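Local coordinates for protein nickel-dependent hydrogenase large subunit (Allochromatium vinosum, PDB 3MYR) that catalyses the activation and oxidation of molecular hydrogen at a nickel-iron centre, as the large subunit of a heterodimeric, membrane-bound [NiFe] hydrogenase, at residues G25-Q30 against N533-D538; R48-A53 against I494-G499; A202-I207 against R243-S248; G303-R308 against V394-A399. All coordinates share one frame; numbering follows the deposited sequence.

Interaction 1: residues G25-Q30 against N533-D538; sequences GATIAQ and NHQLVD
I28 and L536 meet through their outer methyl groups, CD1 of I28 lying 3.8 Å from CD1 of L536 where the two side chains cross obliquely. In I28 chi1 is -61°, which puts CG1 beside the backbone N and anti to the carbonyl carbon, and the same CD1 also lies alongside H534, 3.9 Å from its CB. Branched aliphatic residues suit this inner side: I545 of helix 543-551 and M23 of strand 17-24 touch both I28 and L536, closing an oily layer beneath the strand. A26 contributes mainly its backbone. Its carbonyl oxygen accepts from L536 N at 2.7 Å, with the donor in the carbonyl plane, and the CA of Q535 approaches the same oxygen at 3.1 Å in a CA-H...O contact. Alanine suffices here, as the residue acts chiefly through its carbonyl; its CB lies 3.7 Å from L536 O. A second backbone bond, I28 N to H534 O at 3.1 Å, lies on the other side of the T27-Q535 pair. On the outer side T27 and Q535 run side by side, OG1 of T27 being 3.7 Å from CG of Q535. A water extends the pairing, lying between I28 O and H534 N and accepting from the latter at 2.9 Å. The two backbone bonds bracket T27 and Q535 as a non-hydrogen-bonded antiparallel pair. This is an isolated beta bridge, by which the loop before helix 543-551 docks on strand 27-35, an outermost strand of a three-stranded antiparallel sheet, just before the classic bulge that A29 and Q30 form opposite Q22.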
loop_
_atom_site.group_PDB
_atom_site.type_symbol
_atom_site.label_atom_id
_atom_site.label_comp_id
_atom_site.label_asym_id
_atom_site.label_seq_id
_atom_site.Cartn_x
_atom_site.Cartn_y
_atom_site.Cartn_z
ATOM N N GLY B 25 -27.340 -20.623 11.242
ATOM C CA GLY B 25 -26.518 -21.822 11.514
ATOM C C GLY B 25 -25.044 -21.510 11.214
ATOM O O GLY B 25 -24.544 -20.469 11.642
ATOM N N ALA B 26 -24.345 -22.415 10.512
ATOM C CA ALA B 26 -22.940 -22.240 10.109
ATOM C C ALA B 26 -22.760 -21.328 8.868
ATOM O O ALA B 26 -21.628 -20.973 8.494
ATOM C CB ALA B 26 -22.301 -23.631 9.845
ATOM N N THR B 27 -23.885 -20.909 8.280
ATOM C CA THR B 27 -23.939 -20.162 7.037
ATOM C C THR B 27 -23.927 -18.650 7.237
ATOM O O THR B 27 -24.660 -18.095 8.071
ATOM C CB THR B 27 -25.180 -20.599 6.193
ATOM O OG1 THR B 27 -24.946 -21.941 5.764
ATOM C CG2 THR B 27 -25.322 -19.778 4.926
ATOM N N ILE B 28 -23.089 -17.962 6.465
ATOM C CA ILE B 28 -23.174 -16.523 6.477
ATOM C C ILE B 28 -24.447 -16.050 5.764
ATOM O O ILE B 28 -24.565 -16.199 4.553
ATOM C CB ILE B 28 -21.905 -15.861 5.910
ATOM C CG1 ILE B 28 -20.702 -16.257 6.772
ATOM C CG2 ILE B 28 -22.102 -14.322 5.854
ATOM C CD1 ILE B 28 -19.375 -15.657 6.350
ATOM N N ALA B 29 -25.370 -15.441 6.486
ATOM C CA ALA B 29 -26.628 -14.975 5.845
ATOM C C ALA B 29 -26.506 -13.536 5.323
ATOM O O ALA B 29 -26.887 -13.269 4.186
ATOM C CB ALA B 29 -27.850 -15.112 6.796
ATOM N N GLN B 30 -25.956 -12.631 6.131
ATOM C CA GLN B 30 -25.643 -11.256 5.678
ATOM C C GLN B 30 -24.269 -10.882 6.210
ATOM O O GLN B 30 -23.931 -11.200 7.368
ATOM C CB GLN B 30 -26.649 -10.206 6.176
ATOM C CG GLN B 30 -28.103 -10.246 5.615
ATOM C CD GLN B 30 -28.235 -9.738 4.149
ATOM O OE1 GLN B 30 -28.258 -10.556 3.208
ATOM N NE2 GLN B 30 -28.366 -8.405 3.956
ATOM N N ASN B 533 -22.096 -18.511 -0.659
ATOM C CA ASN B 533 -21.661 -19.898 -0.410
ATOM C C ASN B 533 -20.588 -20.052 0.690
ATOM O O ASN B 533 -19.627 -20.815 0.557
ATOM C CB ASN B 533 -21.228 -20.534 -1.752
ATOM C CG ASN B 533 -21.127 -22.085 -1.689
ATOM O OD1 ASN B 533 -20.497 -22.738 -2.561
ATOM N ND2 ASN B 533 -21.722 -22.672 -0.662
ATOM N N HIS B 534 -20.698 -19.282 1.771
ATOM C CA HIS B 534 -19.750 -19.467 2.886
ATOM C C HIS B 534 -20.355 -20.115 4.112
ATOM O O HIS B 534 -21.345 -19.647 4.598
ATOM C CB HIS B 534 -19.102 -18.128 3.309
ATOM C CG HIS B 534 -18.146 -17.577 2.285
ATOM N ND1 HIS B 534 -16.794 -17.405 2.538
ATOM C CD2 HIS B 534 -18.329 -17.246 0.984
ATOM C CE1 HIS B 534 -16.176 -17.016 1.426
ATOM N NE2 HIS B 534 -17.080 -16.908 0.472
ATOM N N GLN B 535 -19.610 -21.035 4.727
ATOM C CA GLN B 535 -19.943 -21.685 6.017
ATOM C C GLN B 535 -18.719 -21.517 6.921
ATOM O O GLN B 535 -17.571 -21.477 6.424
ATOM C CB GLN B 535 -20.288 -23.170 5.805
ATOM C CG GLN B 535 -21.652 -23.404 5.068
ATOM C CD GLN B 535 -21.619 -23.134 3.501
ATOM O OE1 GLN B 535 -22.649 -22.752 2.885
ATOM N NE2 GLN B 535 -20.446 -23.338 2.872
ATOM N N LEU B 536 -18.938 -21.226 8.204
ATOM C CA LEU B 536 -17.821 -21.165 9.169
ATOM C C LEU B 536 -17.818 -22.432 10.032
ATOM O O LEU B 536 -18.833 -22.730 10.686
ATOM C CB LEU B 536 -18.003 -19.963 10.093
ATOM C CG LEU B 536 -17.416 -18.609 9.667
ATOM C CD1 LEU B 536 -17.577 -18.466 8.180
ATOM C CD2 LEU B 536 -18.130 -17.475 10.421
ATOM N N VAL B 537 -16.716 -23.176 10.065
ATOM C CA VAL B 537 -16.659 -24.217 11.065
ATOM C C VAL B 537 -16.643 -23.726 12.523
ATOM O O VAL B 537 -17.255 -24.365 13.403
ATOM C CB VAL B 537 -15.716 -25.436 10.794
ATOM C CG1 VAL B 537 -15.128 -25.519 9.405
ATOM C CG2 VAL B 537 -14.759 -25.725 11.944
ATOM N N ASP B 538 -16.031 -22.568 12.750
ATOM C CA ASP B 538 -15.836 -22.066 14.104
ATOM C C ASP B 538 -15.711 -20.530 14.114
ATOM O O ASP B 538 -14.732 -19.966 13.615
ATOM C CB ASP B 538 -14.598 -22.729 14.683
ATOM C CG ASP B 538 -14.226 -22.231 16.090
ATOM O OD1 ASP B 538 -13.192 -22.719 16.619
ATOM O OD2 ASP B 538 -14.887 -21.315 16.629
HETATM O O HOH W 1 -22.847 -17.590 2.607
#

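Interaction 2: residues R48-A53 against I494-G499; sequences RDPRDA and IVIEDG
The carboxylate oxygen OD1 of D49, a residue that a water links, weakly on its side, to G499 across the contact, is gripped by two donors of R51. The backbone N of R51 meets it at 2.8 Å on the anti side, which makes an Asx turn, while R51 NE approaches on the syn side at 3.2 Å. R51 NH2 adds a salt bridge to D49 OD2 of 2.9 Å, coming from above the carboxylate plane. Both acceptors lie in the guanidinium plane, so this side-on grip should fix the rotation of the carboxylate and hold the loop in shape ahead of helix 53-58. Across from it strand 488-497 turns through D498 and G499, whose backbone angles fit a type I' turn, into strand 500-507 of an antiparallel hairpin. At G499 a CB would press against the carbonyl oxygen of D498, which explains the glycine. Water 2 donates to G499 O at 2.6 Å and, weakly, to D49 OD2. R48 points away from the strand; its NE bonds I44 O and its NH2 forms a salt bridge with D257 of the small subunit, placing the loop at the subunit interface. P50 is the apolar wedge, a compact ring without an N-H that faces the sheet and packs also on W473 and V76. Its CG rests 3.8 Å from CG1 of I496, and P50 CD lies 3.2 Å from G499 O. An alanine here would lack CG and CD, and would probably leave CG1 of I496 without its close neighbour and a gap beside G499 O. P50 CB reaches I494 CD1 at 4.0 Å.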
loop_
_atom_site.group_PDB
_atom_site.type_symbol
_atom_site.label_atom_id
_atom_site.label_comp_id
_atom_site.label_asym_id
_atom_site.label_seq_id
_atom_site.Cartn_x
_atom_site.Cartn_y
_atom_site.Cartn_z
ATOM N N ARG B 48 -4.864 24.095 -2.066
ATOM C CA ARG B 48 -3.415 23.915 -2.262
ATOM C C ARG B 48 -3.043 23.968 -3.732
ATOM O O ARG B 48 -3.918 24.064 -4.566
ATOM C CB ARG B 48 -2.986 22.593 -1.610
ATOM C CG ARG B 48 -3.113 22.701 -0.071
ATOM C CD ARG B 48 -2.614 21.393 0.568
ATOM N NE ARG B 48 -3.039 21.283 1.981
ATOM C CZ ARG B 48 -2.322 21.716 3.012
ATOM N NH1 ARG B 48 -1.131 22.306 2.832
ATOM N NH2 ARG B 48 -2.748 21.458 4.232
ATOM N N ASP B 49 -1.739 23.929 -4.028
ATOM C CA ASP B 49 -1.237 23.921 -5.384
ATOM C C ASP B 49 -1.419 22.543 -6.038
ATOM O O ASP B 49 -0.951 21.559 -5.491
ATOM C CB ASP B 49 0.236 24.279 -5.384
ATOM C CG ASP B 49 0.754 24.640 -6.818
ATOM O OD1 ASP B 49 0.515 23.883 -7.804
ATOM O OD2 ASP B 49 1.305 25.743 -6.974
ATOM N N PRO B 50 -2.118 22.446 -7.191
ATOM C CA PRO B 50 -2.299 21.153 -7.922
ATOM C C PRO B 50 -0.978 20.474 -8.229
ATOM O O PRO B 50 -0.958 19.229 -8.293
ATOM C CB PRO B 50 -2.913 21.578 -9.281
ATOM C CG PRO B 50 -3.776 22.848 -8.824
ATOM C CD PRO B 50 -2.823 23.565 -7.875
ATOM N N ARG B 51 0.116 21.224 -8.386
ATOM C CA ARG B 51 1.403 20.536 -8.669
ATOM C C ARG B 51 1.850 19.762 -7.412
ATOM O O ARG B 51 2.647 18.841 -7.550
ATOM C CB ARG B 51 2.484 21.512 -9.116
ATOM C CG ARG B 51 2.103 22.111 -10.503
ATOM C CD ARG B 51 3.035 23.249 -10.799
ATOM N NE ARG B 51 2.954 24.282 -9.785
ATOM C CZ ARG B 51 3.859 25.258 -9.622
ATOM N NH1 ARG B 51 4.867 25.403 -10.485
ATOM N NH2 ARG B 51 3.683 26.160 -8.664
ATOM N N ASP B 52 1.417 20.198 -6.219
ATOM C CA ASP B 52 1.825 19.500 -4.949
ATOM C C ASP B 52 0.915 18.294 -4.632
ATOM O O ASP B 52 1.251 17.516 -3.733
ATOM C CB ASP B 52 1.677 20.427 -3.716
ATOM C CG ASP B 52 2.629 21.645 -3.719
ATOM O OD1 ASP B 52 3.370 21.824 -4.693
ATOM O OD2 ASP B 52 2.600 22.435 -2.721
ATOM N N ALA B 53 -0.293 18.222 -5.221
ATOM C CA ALA B 53 -1.260 17.212 -4.807
ATOM C C ALA B 53 -0.646 15.782 -4.740
ATOM O O ALA B 53 -0.897 15.052 -3.782
ATOM C CB ALA B 53 -2.515 17.248 -5.687
ATOM N N ILE B 494 -10.085 16.144 -10.270
ATOM C CA ILE B 494 -9.635 17.442 -9.696
ATOM C C ILE B 494 -10.384 18.597 -10.363
ATOM O O ILE B 494 -10.615 18.591 -11.574
ATOM C CB ILE B 494 -8.135 17.652 -9.846
ATOM C CG1 ILE B 494 -7.673 18.936 -9.145
ATOM C CG2 ILE B 494 -7.730 17.690 -11.353
ATOM C CD1 ILE B 494 -6.091 19.076 -9.119
ATOM N N VAL B 495 -10.687 19.616 -9.581
ATOM C CA VAL B 495 -11.225 20.824 -10.135
ATOM C C VAL B 495 -10.333 21.937 -9.689
ATOM O O VAL B 495 -10.080 22.096 -8.468
ATOM C CB VAL B 495 -12.699 21.064 -9.616
ATOM C CG1 VAL B 495 -13.260 22.396 -10.072
ATOM C CG2 VAL B 495 -13.589 19.884 -10.024
ATOM N N ILE B 496 -9.885 22.729 -10.658
ATOM C CA ILE B 496 -8.905 23.788 -10.388
ATOM C C ILE B 496 -9.506 25.156 -10.616
ATOM O O ILE B 496 -10.136 25.415 -11.665
ATOM C CB ILE B 496 -7.628 23.693 -11.278
ATOM C CG1 ILE B 496 -6.845 22.382 -11.003
ATOM C CG2 ILE B 496 -6.721 24.889 -11.034
ATOM C CD1 ILE B 496 -5.911 22.025 -12.169
ATOM N N GLU B 497 -9.334 26.045 -9.653
ATOM C CA GLU B 497 -9.786 27.426 -9.850
ATOM C C GLU B 497 -8.677 28.376 -9.453
ATOM O O GLU B 497 -8.145 28.307 -8.344
ATOM C CB GLU B 497 -11.088 27.749 -9.057
ATOM C CG GLU B 497 -12.214 26.760 -9.378
ATOM C CD GLU B 497 -13.562 27.064 -8.638
ATOM O OE1 GLU B 497 -13.541 27.766 -7.610
ATOM O OE2 GLU B 497 -14.631 26.518 -9.035
ATOM N N ASP B 498 -8.353 29.281 -10.365
ATOM C CA ASP B 498 -7.346 30.326 -10.090
ATOM C C ASP B 498 -6.032 29.781 -9.485
ATOM O O ASP B 498 -5.554 30.288 -8.457
ATOM C CB ASP B 498 -7.954 31.423 -9.208
ATOM C CG ASP B 498 -9.169 32.117 -9.887
ATOM O OD1 ASP B 498 -10.209 32.355 -9.203
ATOM O OD2 ASP B 498 -9.101 32.351 -11.126
ATOM N N GLY B 499 -5.508 28.707 -10.073
ATOM C CA GLY B 499 -4.245 28.151 -9.607
ATOM C C GLY B 499 -4.388 27.203 -8.387
ATOM O O GLY B 499 -3.394 26.681 -7.908
HETATM O O HOH W 2 -0.944 27.573 -7.700
#

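Interaction 3: residues A202-I207 against R243-S248; sequences AKFHAI and RNLIQS
L245 is the bump that helix 236-265 offers to helix 203-209. Its CD1 methyl enters a shallow hollow walled by K203, F204 and I207, coming down to the backbone itself, 3.7 Å from F204 N. One wall is K203, with its carbonyl carbon and CB; another is I207, which reaches toward L245 tip to tip, CD1 to CD1 at 3.9 Å. A leucine suits the place because its branched end sets a methyl against the backbone of the facing helix. F204 makes the answering bump. With CG anti to the backbone N (chi1 -167°), its ring extends toward helix 236-265 and fits against L245 and I246. The CB of L245 sits at the ring edge, near its plane, 4.0 Å from F204 CD1, while I246 CG1 approaches obliquely, 3.7 Å from F204 CE1. The F204 side chain also touches L94 and A98 of helix 86-112, M444 of helix 426-456, and V242 and M249. Segments 203-207 and 243-248 run roughly antiparallel, at 152°, their axes 10.4 Å apart at closest approach, with these side chains between them. K203 suits the margin: its CB packs on L245, whereas its extended chain carries the ammonium away, and T237 of the small subunit packs on both K203 and I207. Since every cross-contact is between carbons or against a backbone N, cohesion here depends on shape and on the exclusion of water rather than on directional bonds.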
loop_
_atom_site.group_PDB
_atom_site.type_symbol
_atom_site.label_atom_id
_atom_site.label_comp_id
_atom_site.label_asym_id
_atom_site.label_seq_id
_atom_site.Cartn_x
_atom_site.Cartn_y
_atom_site.Cartn_z
ATOM N N ALA B 202 12.622 -3.311 -4.526
ATOM C CA ALA B 202 12.309 -1.936 -4.190
ATOM C C ALA B 202 13.370 -0.944 -4.655
ATOM O O ALA B 202 13.096 0.268 -4.733
ATOM C CB ALA B 202 12.142 -1.812 -2.684
ATOM N N LYS B 203 14.592 -1.417 -4.911
ATOM C CA LYS B 203 15.671 -0.523 -5.441
ATOM C C LYS B 203 15.302 0.058 -6.795
ATOM O O LYS B 203 15.829 1.094 -7.195
ATOM C CB LYS B 203 16.966 -1.369 -5.638
ATOM C CG LYS B 203 17.565 -1.793 -4.287
ATOM C CD LYS B 203 18.792 -2.613 -4.536
ATOM C CE LYS B 203 19.398 -2.979 -3.160
ATOM N NZ LYS B 203 20.532 -3.892 -3.560
ATOM N N PHE B 204 14.390 -0.620 -7.514
ATOM C CA PHE B 204 13.968 -0.121 -8.821
ATOM C C PHE B 204 13.279 1.258 -8.683
ATOM O O PHE B 204 13.603 2.197 -9.415
ATOM C CB PHE B 204 12.924 -1.102 -9.419
ATOM C CG PHE B 204 12.622 -0.892 -10.903
ATOM C CD1 PHE B 204 13.310 -1.609 -11.879
ATOM C CD2 PHE B 204 11.615 -0.007 -11.304
ATOM C CE1 PHE B 204 12.973 -1.492 -13.245
ATOM C CE2 PHE B 204 11.334 0.178 -12.660
ATOM C CZ PHE B 204 11.984 -0.611 -13.627
ATOM N N HIS B 205 12.273 1.374 -7.815
ATOM C CA HIS B 205 11.704 2.699 -7.564
ATOM C C HIS B 205 12.732 3.737 -7.016
ATOM O O HIS B 205 12.603 4.946 -7.290
ATOM C CB HIS B 205 10.545 2.606 -6.564
ATOM C CG HIS B 205 9.318 1.997 -7.150
ATOM N ND1 HIS B 205 8.166 1.773 -6.411
ATOM C CD2 HIS B 205 9.036 1.629 -8.431
ATOM C CE1 HIS B 205 7.214 1.352 -7.225
ATOM N NE2 HIS B 205 7.720 1.233 -8.448
ATOM N N ALA B 206 13.769 3.282 -6.322
ATOM C CA ALA B 206 14.702 4.266 -5.751
ATOM C C ALA B 206 15.557 4.867 -6.870
ATOM O O ALA B 206 15.825 6.066 -6.889
ATOM C CB ALA B 206 15.580 3.596 -4.679
ATOM N N ILE B 207 15.886 4.052 -7.870
ATOM C CA ILE B 207 16.662 4.577 -8.978
ATOM C C ILE B 207 15.937 5.722 -9.744
ATOM O O ILE B 207 16.474 6.801 -9.895
ATOM C CB ILE B 207 17.138 3.464 -9.921
ATOM C CG1 ILE B 207 18.139 2.565 -9.193
ATOM C CG2 ILE B 207 17.757 4.068 -11.268
ATOM C CD1 ILE B 207 18.494 1.241 -10.013
ATOM N N ARG B 243 18.376 -2.934 -15.519
ATOM C CA ARG B 243 18.205 -4.166 -16.272
ATOM C C ARG B 243 18.276 -5.416 -15.384
ATOM O O ARG B 243 17.510 -6.377 -15.539
ATOM C CB ARG B 243 19.291 -4.282 -17.331
ATOM C CG ARG B 243 19.117 -5.624 -18.054
ATOM C CD ARG B 243 20.403 -6.001 -18.820
ATOM N NE ARG B 243 20.335 -5.379 -20.140
ATOM C CZ ARG B 243 19.691 -5.902 -21.187
ATOM N NH1 ARG B 243 19.042 -7.073 -21.102
ATOM N NH2 ARG B 243 19.675 -5.227 -22.327
ATOM N N ASN B 244 19.251 -5.452 -14.488
ATOM C CA ASN B 244 19.367 -6.623 -13.604
ATOM C C ASN B 244 18.147 -6.785 -12.697
ATOM O O ASN B 244 17.714 -7.909 -12.403
ATOM C CB ASN B 244 20.656 -6.545 -12.760
ATOM C CG ASN B 244 21.901 -6.950 -13.576
ATOM O OD1 ASN B 244 21.824 -7.157 -14.777
ATOM N ND2 ASN B 244 23.044 -7.045 -12.921
ATOM N N LEU B 245 17.603 -5.670 -12.211
ATOM C CA LEU B 245 16.403 -5.770 -11.323
ATOM C C LEU B 245 15.194 -6.380 -12.081
ATOM O O LEU B 245 14.475 -7.191 -11.533
ATOM C CB LEU B 245 16.038 -4.377 -10.741
ATOM C CG LEU B 245 17.090 -3.896 -9.757
ATOM C CD1 LEU B 245 17.006 -2.304 -9.597
ATOM C CD2 LEU B 245 16.901 -4.703 -8.393
ATOM N N ILE B 246 15.025 -6.063 -13.363
ATOM C CA ILE B 246 13.864 -6.597 -14.120
ATOM C C ILE B 246 13.961 -8.119 -14.268
ATOM O O ILE B 246 12.984 -8.844 -14.129
ATOM C CB ILE B 246 13.823 -5.967 -15.539
ATOM C CG1 ILE B 246 13.390 -4.485 -15.443
ATOM C CG2 ILE B 246 12.862 -6.778 -16.435
ATOM C CD1 ILE B 246 13.517 -3.674 -16.833
ATOM N N GLN B 247 15.176 -8.594 -14.518
ATOM C CA GLN B 247 15.481 -10.002 -14.559
ATOM C C GLN B 247 15.214 -10.739 -13.245
ATOM O O GLN B 247 14.592 -11.845 -13.290
ATOM C CB GLN B 247 16.930 -10.171 -14.953
ATOM C CG GLN B 247 17.384 -11.550 -15.208
ATOM C CD GLN B 247 18.787 -11.487 -15.883
ATOM O OE1 GLN B 247 19.132 -10.491 -16.618
ATOM N NE2 GLN B 247 19.627 -12.491 -15.580
ATOM N N SER B 248 15.650 -10.206 -12.088
ATOM C CA SER B 248 15.219 -10.868 -10.870
ATOM C C SER B 248 13.746 -10.828 -10.577
ATOM O O SER B 248 13.237 -11.735 -9.938
ATOM C CB SER B 248 16.026 -10.577 -9.598
ATOM O OG SER B 248 16.443 -9.307 -9.647
#

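Interaction 4: residues G303-R308 against V394-A399; sequences GAILDR and VLMLYA
Apolar contacts join I305 to M396 and L395. The CD1 of I305 lies 3.6 Å from CE of M396 and 3.8 Å from its SD, the two side chains sliding past each other in opposite directions, and on the helix side it also meets CB of L395 at 3.8 Å. A beta-branched isoleucine suits a strand and here presents a slim methyl between two neighbours. An alanine in its place would probably open a gap beside CE and SD of M396 and leave its thioether end freer to turn.

Contacts with the backbone form a second group. M396 is bent at chi2 (66°) and chi3 (57°), and its CE comes 3.3 Å from G303 O while SD lies 3.8 Å from G303 C. A flexible methionine can curl in this way, and glycine opposite gives it room: a CB at G303 would point at the helix, stand close to SD and, at this backbone conformation, also press on the preceding carbonyl oxygen. Strand 300-305 belongs to a two-stranded antiparallel sheet; the axes of strand 303-305 and helix 394-399 are almost perpendicular, at 96°, and 9.2 Å apart at closest approach.

Backbone hydrogen bonds hold each side separately: G303 pairs with C283 and I305 with F281, while in the helix A399 N bonds L395 O.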
loop_
_atom_site.group_PDB
_atom_site.type_symbol
_atom_site.label_atom_id
_atom_site.label_comp_id
_atom_site.label_asym_id
_atom_site.label_seq_id
_atom_site.Cartn_x
_atom_site.Cartn_y
_atom_site.Cartn_z
ATOM N N GLY B 303 -13.128 -0.873 -19.725
ATOM C CA GLY B 303 -14.474 -1.388 -19.990
ATOM C C GLY B 303 -15.105 -1.994 -18.740
ATOM O O GLY B 303 -14.506 -2.045 -17.665
ATOM N N ALA B 304 -16.322 -2.473 -18.911
ATOM C CA ALA B 304 -17.100 -3.027 -17.828
ATOM C C ALA B 304 -17.768 -4.297 -18.344
ATOM O O ALA B 304 -18.309 -4.326 -19.467
ATOM C CB ALA B 304 -18.182 -2.022 -17.422
ATOM N N ILE B 305 -17.870 -5.276 -17.458
ATOM C CA ILE B 305 -18.561 -6.524 -17.731
ATOM C C ILE B 305 -19.703 -6.564 -16.767
ATOM O O ILE B 305 -19.541 -6.214 -15.575
ATOM C CB ILE B 305 -17.613 -7.709 -17.476
ATOM C CG1 ILE B 305 -16.585 -7.766 -18.587
ATOM C CG2 ILE B 305 -18.350 -9.072 -17.322
ATOM C CD1 ILE B 305 -15.274 -8.488 -18.171
ATOM N N LEU B 306 -20.878 -6.948 -17.280
ATOM C CA LEU B 306 -22.048 -7.058 -16.431
ATOM C C LEU B 306 -22.540 -8.482 -16.463
ATOM O O LEU B 306 -22.490 -9.137 -17.528
ATOM C CB LEU B 306 -23.146 -6.138 -16.905
ATOM C CG LEU B 306 -22.776 -4.644 -16.886
ATOM C CD1 LEU B 306 -24.002 -3.890 -17.417
ATOM C CD2 LEU B 306 -22.455 -4.236 -15.462
ATOM N N ASP B 307 -22.961 -8.980 -15.295
ATOM C CA ASP B 307 -23.709 -10.248 -15.254
ATOM C C ASP B 307 -22.873 -11.408 -15.839
ATOM O O ASP B 307 -23.428 -12.301 -16.472
ATOM C CB ASP B 307 -25.076 -10.124 -16.020
ATOM C CG ASP B 307 -25.959 -8.956 -15.473
ATOM O OD1 ASP B 307 -25.909 -8.718 -14.230
ATOM O OD2 ASP B 307 -26.656 -8.226 -16.258
ATOM N N ARG B 308 -21.545 -11.367 -15.639
ATOM C CA ARG B 308 -20.610 -12.461 -16.061
ATOM C C ARG B 308 -20.658 -12.737 -17.563
ATOM O O ARG B 308 -20.295 -13.817 -18.041
ATOM C CB ARG B 308 -20.819 -13.753 -15.253
ATOM C CG ARG B 308 -20.589 -13.533 -13.771
ATOM C CD ARG B 308 -20.776 -14.799 -12.980
ATOM N NE ARG B 308 -20.560 -14.677 -11.525
ATOM C CZ ARG B 308 -20.637 -15.734 -10.682
ATOM N NH1 ARG B 308 -20.934 -16.971 -11.151
ATOM N NH2 ARG B 308 -20.366 -15.609 -9.375
ATOM N N VAL B 394 -8.273 -9.490 -15.557
ATOM C CA VAL B 394 -8.019 -10.742 -16.276
ATOM C C VAL B 394 -9.263 -11.121 -17.073
ATOM O O VAL B 394 -9.172 -11.553 -18.230
ATOM C CB VAL B 394 -7.526 -11.877 -15.337
ATOM C CG1 VAL B 394 -7.576 -13.228 -16.011
ATOM C CG2 VAL B 394 -6.111 -11.553 -14.886
ATOM N N LEU B 395 -10.431 -10.898 -16.510
ATOM C CA LEU B 395 -11.660 -11.074 -17.309
ATOM C C LEU B 395 -11.706 -10.167 -18.538
ATOM O O LEU B 395 -12.049 -10.647 -19.615
ATOM C CB LEU B 395 -12.975 -11.013 -16.490
ATOM C CG LEU B 395 -13.149 -12.043 -15.357
ATOM C CD1 LEU B 395 -14.290 -11.596 -14.449
ATOM C CD2 LEU B 395 -13.471 -13.434 -15.914
ATOM N N MET B 396 -11.312 -8.891 -18.384
ATOM C CA MET B 396 -11.303 -7.948 -19.499
ATOM C C MET B 396 -10.312 -8.352 -20.580
ATOM O O MET B 396 -10.601 -8.243 -21.765
ATOM C CB MET B 396 -10.951 -6.543 -19.001
ATOM C CG MET B 396 -11.712 -5.411 -19.739
ATOM S SD MET B 396 -13.524 -5.414 -19.435
ATOM C CE MET B 396 -13.692 -5.286 -17.634
ATOM N N LEU B 397 -9.131 -8.827 -20.179
ATOM C CA LEU B 397 -8.146 -9.303 -21.100
ATOM C C LEU B 397 -8.653 -10.510 -21.831
ATOM O O LEU B 397 -8.403 -10.652 -23.052
ATOM C CB LEU B 397 -6.808 -9.652 -20.390
ATOM C CG LEU B 397 -6.003 -8.392 -19.997
ATOM C CD1 LEU B 397 -4.879 -8.729 -18.982
ATOM C CD2 LEU B 397 -5.436 -7.698 -21.250
ATOM N N TYR B 398 -9.266 -11.434 -21.086
ATOM C CA TYR B 398 -9.782 -12.634 -21.696
ATOM C C TYR B 398 -10.854 -12.282 -22.715
ATOM O O TYR B 398 -10.860 -12.777 -23.862
ATOM C CB TYR B 398 -10.426 -13.530 -20.602
ATOM C CG TYR B 398 -10.651 -14.999 -20.987
ATOM C CD1 TYR B 398 -11.941 -15.473 -21.324
ATOM C CD2 TYR B 398 -9.572 -15.880 -21.060
ATOM C CE1 TYR B 398 -12.150 -16.832 -21.666
ATOM C CE2 TYR B 398 -9.737 -17.197 -21.415
ATOM C CZ TYR B 398 -11.034 -17.685 -21.708
ATOM O OH TYR B 398 -11.189 -19.015 -22.015
ATOM N N ALA B 399 -11.802 -11.457 -22.276
ATOM C CA ALA B 399 -12.936 -11.116 -23.111
ATOM C C ALA B 399 -12.480 -10.431 -24.401
ATOM O O ALA B 399 -13.137 -10.577 -25.419
ATOM C CB ALA B 399 -13.891 -10.209 -22.332
#

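Along the chain interaction 1 closes the widest loop; interaction 2 nests inside it, and interactions 3 and 4 follow in series within both. None touches another. Interactions 1 and 2 lie on opposite sides of the chain's centre, their own centres about 48 Å apart, whereas interactions 1 and 4 come within about 9 Å at their nearest atoms. Each contact draws on different elements: an outermost strand of one three-stranded sheet, the central strand of another, two antiparallel helices, and a strand-helix crossing. Helix 426-456 flanks both interactions 3 and 4. Interactions 2 and 3 also reach the small subunit, so internal packing there continues into the heterodimer interface.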